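Local coordinates for NADPH-flavin oxidoreductase (Helicobacter pylori, PDB 2H0U), which binds FMN and probably uses NAD(P)H to reduce flavins or nitro compounds, as a dimeric member of the nitroreductase family, at residues H11-I25 against C193-R206. Numbering follows the deposited sequence.
Sequences HQRFAAKKYDPNRRI and CFGYRNQEITPKTR. With FMN (flavin mononucleotide), chain B.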
loop_
_atom_site.group_PDB
_atom_site.type_symbol
_atom_site.label_atom_id
_atom_site.label_comp_id
_atom_site.label_asym_id
_atom_site.label_seq_id
_atom_site.Cartn_x
_atom_site.Cartn_y
_atom_site.Cartn_z
ATOM N N HIS A 11 -2.740 14.639 9.027
ATOM C CA HIS A 11 -3.453 14.646 10.327
ATOM C C HIS A 11 -4.969 14.624 10.125
ATOM O O HIS A 11 -5.709 13.979 10.906
ATOM C CB HIS A 11 -3.049 15.853 11.153
ATOM C CG HIS A 11 -1.645 15.791 11.654
ATOM N ND1 HIS A 11 -1.318 15.270 12.897
ATOM C CD2 HIS A 11 -0.481 16.189 11.088
ATOM C CE1 HIS A 11 -0.010 15.369 13.072
ATOM N NE2 HIS A 11 0.517 15.921 11.992
ATOM N N GLN A 12 -5.418 15.325 9.078
ATOM C CA GLN A 12 -6.814 15.267 8.629
ATOM C C GLN A 12 -7.257 13.848 8.259
ATOM O O GLN A 12 -8.379 13.448 8.554
ATOM C CB GLN A 12 -7.042 16.236 7.463
ATOM C CG GLN A 12 -8.475 16.301 6.941
ATOM C CD GLN A 12 -8.665 17.326 5.815
ATOM O OE1 GLN A 12 -7.994 18.360 5.791
ATOM N NE2 GLN A 12 -9.612 17.060 4.899
ATOM N N ARG A 13 -6.383 13.104 7.584
ATOM C CA ARG A 13 -6.662 11.715 7.224
ATOM C C ARG A 13 -6.482 10.906 8.515
ATOM O O ARG A 13 -5.383 10.826 9.034
ATOM C CB ARG A 13 -5.646 11.241 6.151
ATOM C CG ARG A 13 -6.112 10.030 5.252
ATOM C CD ARG A 13 -6.108 8.649 5.981
ATOM N NE ARG A 13 -4.955 8.536 6.878
ATOM C CZ ARG A 13 -4.913 7.827 8.002
ATOM N NH1 ARG A 13 -5.953 7.087 8.361
ATOM N NH2 ARG A 13 -3.827 7.889 8.771
ATOM N N PHE A 14 -7.558 10.332 9.046
ATOM C CA PHE A 14 -7.446 9.485 10.222
ATOM C C PHE A 14 -8.454 8.364 10.054
ATOM O O PHE A 14 -9.282 8.396 9.152
ATOM C CB PHE A 14 -7.730 10.272 11.518
ATOM C CG PHE A 14 -9.195 10.531 11.765
ATOM C CD1 PHE A 14 -9.898 9.831 12.762
ATOM C CD2 PHE A 14 -9.877 11.510 11.012
ATOM C CE1 PHE A 14 -11.256 10.108 12.991
ATOM C CE2 PHE A 14 -11.236 11.747 11.212
ATOM C CZ PHE A 14 -11.922 11.066 12.195
ATOM N N ALA A 15 -8.376 7.366 10.920
ATOM C CA ALA A 15 -9.277 6.232 10.802
ATOM C C ALA A 15 -10.618 6.602 11.445
ATOM O O ALA A 15 -10.828 6.474 12.683
ATOM C CB ALA A 15 -8.660 4.967 11.435
ATOM N N ALA A 16 -11.528 7.104 10.603
ATOM C CA ALA A 16 -12.832 7.537 11.093
ATOM C C ALA A 16 -13.704 6.335 11.414
ATOM O O ALA A 16 -13.955 5.475 10.556
ATOM C CB ALA A 16 -13.512 8.463 10.057
ATOM N N LYS A 17 -14.177 6.270 12.658
ATOM C CA LYS A 17 -15.031 5.146 13.097
ATOM C C LYS A 17 -16.509 5.506 13.232
ATOM O O LYS A 17 -17.361 4.599 13.313
ATOM C CB LYS A 17 -14.571 4.571 14.451
ATOM C CG LYS A 17 -13.139 3.971 14.554
ATOM C CD LYS A 17 -12.486 3.557 13.233
ATOM C CE LYS A 17 -10.987 3.275 13.463
ATOM N NZ LYS A 17 -10.669 2.486 14.725
ATOM N N LYS A 18 -16.813 6.801 13.308
ATOM C CA LYS A 18 -18.178 7.304 13.446
ATOM C C LYS A 18 -18.528 8.264 12.297
ATOM O O LYS A 18 -17.836 9.263 12.057
ATOM C CB LYS A 18 -18.372 8.036 14.778
ATOM C CG LYS A 18 -18.190 7.201 16.014
ATOM C CD LYS A 18 -18.969 7.898 17.148
ATOM C CE LYS A 18 -19.010 7.137 18.459
ATOM N NZ LYS A 18 -17.872 7.550 19.331
ATOM N N TYR A 19 -19.601 7.947 11.590
ATOM C CA TYR A 19 -19.944 8.614 10.346
ATOM C C TYR A 19 -21.299 9.277 10.449
ATOM O O TYR A 19 -22.190 8.811 11.178
ATOM C CB TYR A 19 -19.949 7.608 9.188
ATOM C CG TYR A 19 -18.559 7.148 8.818
ATOM C CD1 TYR A 19 -17.789 7.874 7.889
ATOM C CD2 TYR A 19 -17.998 6.018 9.411
ATOM C CE1 TYR A 19 -16.522 7.497 7.559
ATOM C CE2 TYR A 19 -16.711 5.622 9.074
ATOM C CZ TYR A 19 -15.988 6.374 8.160
ATOM O OH TYR A 19 -14.722 5.996 7.832
ATOM N N ASP A 20 -21.427 10.384 9.734
ATOM C CA ASP A 20 -22.653 11.146 9.696
ATOM C C ASP A 20 -23.643 10.403 8.781
ATOM O O ASP A 20 -23.448 10.385 7.584
ATOM C CB ASP A 20 -22.340 12.549 9.156
ATOM C CG ASP A 20 -23.535 13.484 9.232
ATOM O OD1 ASP A 20 -24.682 12.976 9.278
ATOM O OD2 ASP A 20 -23.313 14.719 9.204
ATOM N N PRO A 21 -24.722 9.815 9.349
ATOM C CA PRO A 21 -25.573 8.973 8.495
ATOM C C PRO A 21 -26.430 9.818 7.558
ATOM O O PRO A 21 -27.090 9.270 6.678
ATOM C CB PRO A 21 -26.463 8.221 9.507
ATOM C CG PRO A 21 -26.589 9.194 10.662
ATOM C CD PRO A 21 -25.260 9.936 10.716
ATOM N N ASN A 22 -26.430 11.135 7.719
ATOM C CA ASN A 22 -27.250 11.961 6.836
ATOM C C ASN A 22 -26.484 12.766 5.785
ATOM O O ASN A 22 -27.037 13.683 5.173
ATOM C CB ASN A 22 -28.124 12.905 7.659
ATOM C CG ASN A 22 -28.957 12.174 8.694
ATOM O OD1 ASN A 22 -28.898 12.488 9.891
ATOM N ND2 ASN A 22 -29.706 11.173 8.249
ATOM N N ARG A 23 -25.219 12.431 5.570
ATOM C CA ARG A 23 -24.450 13.140 4.567
ATOM C C ARG A 23 -23.795 12.092 3.693
ATOM O O ARG A 23 -23.053 11.265 4.199
ATOM C CB ARG A 23 -23.381 13.971 5.251
ATOM C CG ARG A 23 -22.964 15.148 4.458
ATOM C CD ARG A 23 -21.943 15.925 5.252
ATOM N NE ARG A 23 -21.084 16.629 4.325
ATOM C CZ ARG A 23 -19.968 17.251 4.667
ATOM N NH1 ARG A 23 -19.574 17.272 5.928
ATOM N NH2 ARG A 23 -19.257 17.855 3.734
ATOM N N ARG A 24 -24.078 12.088 2.397
ATOM C CA ARG A 24 -23.429 11.098 1.542
ATOM C C ARG A 24 -22.459 11.737 0.554
ATOM O O ARG A 24 -22.535 12.934 0.245
ATOM C CB ARG A 24 -24.435 10.172 0.852
ATOM C CG ARG A 24 -23.824 8.774 0.596
ATOM C CD ARG A 24 -24.895 7.655 0.497
ATOM N NE ARG A 24 -25.245 7.399 -0.894
ATOM C CZ ARG A 24 -24.627 6.513 -1.665
ATOM N NH1 ARG A 24 -23.638 5.779 -1.161
ATOM N NH2 ARG A 24 -25.008 6.346 -2.929
ATOM N N ILE A 25 -21.513 10.935 0.102
ATOM C CA ILE A 25 -20.546 11.395 -0.883
ATOM C C ILE A 25 -21.346 11.559 -2.174
ATOM O O ILE A 25 -22.137 10.685 -2.523
ATOM C CB ILE A 25 -19.432 10.353 -1.054
ATOM C CG1 ILE A 25 -18.730 10.164 0.294
ATOM C CG2 ILE A 25 -18.462 10.809 -2.119
ATOM C CD1 ILE A 25 -17.768 8.902 0.344
ATOM N N CYS A 193 -13.864 1.852 4.092
ATOM C CA CYS A 193 -15.120 2.589 3.985
ATOM C C CYS A 193 -14.833 4.056 3.854
ATOM O O CYS A 193 -13.759 4.530 4.255
ATOM C CB CYS A 193 -16.029 2.308 5.173
ATOM S SG CYS A 193 -15.429 2.838 6.752
ATOM N N PHE A 194 -15.790 4.776 3.271
ATOM C CA PHE A 194 -15.621 6.202 2.983
ATOM C C PHE A 194 -16.915 6.894 3.381
ATOM O O PHE A 194 -17.999 6.297 3.236
ATOM C CB PHE A 194 -15.390 6.402 1.472
ATOM C CG PHE A 194 -14.102 5.776 0.966
ATOM C CD1 PHE A 194 -12.936 6.546 0.889
ATOM C CD2 PHE A 194 -14.047 4.411 0.666
ATOM C CE1 PHE A 194 -11.706 5.959 0.465
ATOM C CE2 PHE A 194 -12.820 3.801 0.195
ATOM C CZ PHE A 194 -11.671 4.567 0.127
ATOM N N GLY A 195 -16.798 8.118 3.877
ATOM C CA GLY A 195 -17.972 8.948 4.190
ATOM C C GLY A 195 -17.558 10.183 4.932
ATOM O O GLY A 195 -16.406 10.608 4.857
ATOM N N TYR A 196 -18.497 10.765 5.672
ATOM C CA TYR A 196 -18.154 11.953 6.491
ATOM C C TYR A 196 -18.208 11.665 7.974
ATOM O O TYR A 196 -19.203 11.148 8.478
ATOM C CB TYR A 196 -19.088 13.107 6.142
ATOM C CG TYR A 196 -18.913 13.570 4.738
ATOM C CD1 TYR A 196 -17.903 14.472 4.415
ATOM C CD2 TYR A 196 -19.753 13.102 3.716
ATOM C CE1 TYR A 196 -17.730 14.904 3.110
ATOM C CE2 TYR A 196 -19.591 13.530 2.394
ATOM C CZ TYR A 196 -18.568 14.430 2.113
ATOM O OH TYR A 196 -18.400 14.903 0.842
ATOM N N ARG A 197 -17.149 12.048 8.680
ATOM C CA ARG A 197 -17.010 11.743 10.097
ATOM C C ARG A 197 -18.097 12.456 10.913
ATOM O O ARG A 197 -18.558 13.546 10.546
ATOM C CB ARG A 197 -15.617 12.180 10.624
ATOM C CG ARG A 197 -15.407 13.717 10.552
ATOM C CD ARG A 197 -13.973 14.100 10.956
ATOM N NE ARG A 197 -13.690 15.530 10.786
ATOM C CZ ARG A 197 -13.934 16.494 11.679
ATOM N NH1 ARG A 197 -14.515 16.239 12.844
ATOM N NH2 ARG A 197 -13.609 17.746 11.378
ATOM N N ASN A 198 -18.494 11.819 12.002
ATOM C CA ASN A 198 -19.359 12.451 12.972
ATOM C C ASN A 198 -18.700 12.467 14.351
ATOM O O ASN A 198 -19.361 12.309 15.383
ATOM C CB ASN A 198 -20.709 11.745 13.000
ATOM C CG ASN A 198 -21.795 12.658 13.471
ATOM O OD1 ASN A 198 -21.586 13.869 13.582
ATOM N ND2 ASN A 198 -22.963 12.104 13.726
ATOM N N GLN A 199 -17.374 12.638 14.355
ATOM C CA GLN A 199 -16.579 12.663 15.580
ATOM C C GLN A 199 -15.399 13.582 15.333
ATOM O O GLN A 199 -15.145 13.960 14.176
ATOM C CB GLN A 199 -16.055 11.269 15.933
ATOM C CG GLN A 199 -15.219 10.634 14.860
ATOM C CD GLN A 199 -14.688 9.268 15.260
ATOM O OE1 GLN A 199 -14.725 8.856 16.441
ATOM N NE2 GLN A 199 -14.242 8.549 14.280
ATOM N N GLU A 200 -14.675 13.928 16.395
ATOM C CA GLU A 200 -13.463 14.741 16.224
ATOM C C GLU A 200 -12.376 13.913 15.536
ATOM O O GLU A 200 -12.380 12.669 15.608
ATOM C CB GLU A 200 -12.963 15.302 17.561
ATOM C CG GLU A 200 -13.913 16.309 18.222
ATOM C CD GLU A 200 -14.037 17.625 17.461
ATOM O OE1 GLU A 200 -13.013 18.231 17.086
ATOM O OE2 GLU A 200 -15.181 18.076 17.245
ATOM N N ILE A 201 -11.458 14.599 14.859
ATOM C CA ILE A 201 -10.275 13.933 14.297
ATOM C C ILE A 201 -9.413 13.357 15.421
ATOM O O ILE A 201 -9.013 14.071 16.327
ATOM C CB ILE A 201 -9.495 14.939 13.380
ATOM C CG1 ILE A 201 -10.402 15.383 12.236
ATOM C CG2 ILE A 201 -8.130 14.350 12.875
ATOM C CD1 ILE A 201 -9.926 16.607 11.520
ATOM N N THR A 202 -9.136 12.054 15.369
ATOM C CA THR A 202 -8.355 11.375 16.419
ATOM C C THR A 202 -6.906 11.846 16.296
ATOM O O THR A 202 -6.320 11.667 15.225
ATOM C CB THR A 202 -8.415 9.840 16.192
ATOM O OG1 THR A 202 -9.789 9.441 16.132
ATOM C CG2 THR A 202 -7.694 9.036 17.324
ATOM N N PRO A 203 -6.324 12.412 17.383
ATOM C CA PRO A 203 -4.918 12.853 17.266
ATOM C C PRO A 203 -3.975 11.666 16.953
ATOM O O PRO A 203 -4.203 10.544 17.414
ATOM C CB PRO A 203 -4.589 13.448 18.641
ATOM C CG PRO A 203 -5.868 13.535 19.414
ATOM C CD PRO A 203 -6.893 12.641 18.736
ATOM N N LYS A 204 -2.929 11.916 16.185
ATOM C CA LYS A 204 -1.991 10.870 15.795
ATOM C C LYS A 204 -1.149 10.442 16.983
ATOM O O LYS A 204 -0.714 11.290 17.776
ATOM C CB LYS A 204 -1.066 11.385 14.689
ATOM C CG LYS A 204 -1.746 11.538 13.383
ATOM C CD LYS A 204 -1.733 10.199 12.613
ATOM C CE LYS A 204 -2.454 10.311 11.241
ATOM N NZ LYS A 204 -3.978 10.346 11.405
ATOM N N THR A 205 -0.929 9.134 17.110
ATOM C CA THR A 205 0.127 8.616 17.968
ATOM C C THR A 205 1.013 7.747 17.106
ATOM O O THR A 205 0.537 6.785 16.489
ATOM C CB THR A 205 -0.394 7.782 19.173
ATOM O OG1 THR A 205 -1.363 6.818 18.721
ATOM C CG2 THR A 205 -1.025 8.720 20.245
ATOM N N ARG A 206 2.283 8.092 17.058
ATOM C CA ARG A 206 3.260 7.364 16.219
ATOM C C ARG A 206 4.591 7.288 16.936
ATOM O O ARG A 206 4.869 8.126 17.807
ATOM C CB ARG A 206 3.478 8.104 14.871
ATOM C CG ARG A 206 2.292 8.083 13.870
ATOM C CD ARG A 206 1.915 6.659 13.429
ATOM N NE ARG A 206 0.884 6.699 12.382
ATOM C CZ ARG A 206 -0.418 6.842 12.609
ATOM N NH1 ARG A 206 -0.894 6.890 13.844
ATOM N NH2 ARG A 206 -1.250 6.913 11.587
HETATM N N1 FMN B . -9.684 -0.008 12.187
HETATM C C2 FMN B . -10.809 -0.711 12.593
HETATM O O2 FMN B . -11.512 -0.240 13.478
HETATM N N3 FMN B . -11.119 -1.935 12.059
HETATM C C4 FMN B . -10.297 -2.494 11.113
HETATM O O4 FMN B . -10.653 -3.516 10.532
HETATM C C4A FMN B . -9.132 -1.796 10.726
HETATM N N5 FMN B . -8.293 -2.339 9.783
HETATM C C5A FMN B . -7.200 -1.633 9.309
HETATM C C6 FMN B . -6.405 -2.244 8.318
HETATM C C7 FMN B . -5.292 -1.529 7.847
HETATM C C7M FMN B . -4.675 -1.985 6.555
HETATM C C8 FMN B . -4.942 -0.269 8.369
HETATM C C8M FMN B . -3.911 0.595 7.631
HETATM C C9 FMN B . -5.740 0.308 9.345
HETATM C C9A FMN B . -6.865 -0.386 9.836
HETATM N N10 FMN B . -7.672 0.166 10.841
HETATM C C10 FMN B . -8.831 -0.540 11.251
HETATM C "C1'" FMN B . -7.384 1.499 11.466
HETATM C "C2'" FMN B . -6.080 1.501 12.278
HETATM O "O2'" FMN B . -6.386 1.137 13.603
HETATM C "C3'" FMN B . -5.521 2.928 12.218
HETATM O "O3'" FMN B . -5.192 3.261 10.884
HETATM C "C4'" FMN B . -4.249 3.165 13.025
HETATM O "O4'" FMN B . -4.569 3.008 14.398
HETATM C "C5'" FMN B . -3.596 4.543 12.803
HETATM O "O5'" FMN B . -4.569 5.534 13.179
HETATM P P FMN B . -5.033 6.636 12.113
HETATM O O1P FMN B . -5.475 5.874 10.890
HETATM O O2P FMN B . -6.196 7.387 12.757
HETATM O O3P FMN B . -3.896 7.572 11.794
HETATM O O HOH W 1 -4.963 12.509 12.936
HETATM O O HOH W 2 -3.305 14.468 14.563
HETATM O O HOH W 3 -9.958 6.856 15.154
HETATM O O HOH W 4 -23.024 9.493 13.722
HETATM O O HOH W 5 -21.134 9.682 5.710
#
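The loop that leaves helix 3-12 runs antiparallel to the chain that leaves strand 186-195, and the two backbones join in a single bridge at Y19 and R197, where D20 N donates to Y196 O (2.7 Å) and N198 N to K18 O (2.6 Å). Beyond the bridge, R23 lays its guanidinium flat on the Y196 ring, planes 8° apart, with CZ 3.7 Å from the ring centroid: a stacked cation-pi pair. With CG anti to the backbone N and the chain extended, the R23 arm runs across the ring, and CD makes a CH-pi contact on the face the guanidinium covers. I25 reaches F194 CB with CD1, while the Y19 hydroxyl comes to C193 SG.

At the other end F14 takes the CA of I201 over the centre of one ring face in a CH-pi contact; R197 CD meets the ring edge at CE2. Just past it lies the phosphate site of the FMN pocket characteristic of nitroreductases, to which both segments contribute. K204 bends twice, at chi2 (-86°) and again at chi4, bringing NZ to R13 O (2.8 Å, in the carbonyl plane) and to FMN O3P (2.8 Å). O3P takes bonds from K204 NZ, R13 NH2 and R206 NH2; R13 NH1 also holds O1P in a nearly straight bond (164°), and A15 N binds O2P. The phosphate probably offsets the mutual charge of these three cations. A water links A15 O to T202 OG1, and K17 NZ continues along the cofactor to flavin O2. R206 NE is anchored by A40 O of the second subunit, at the dimer interface.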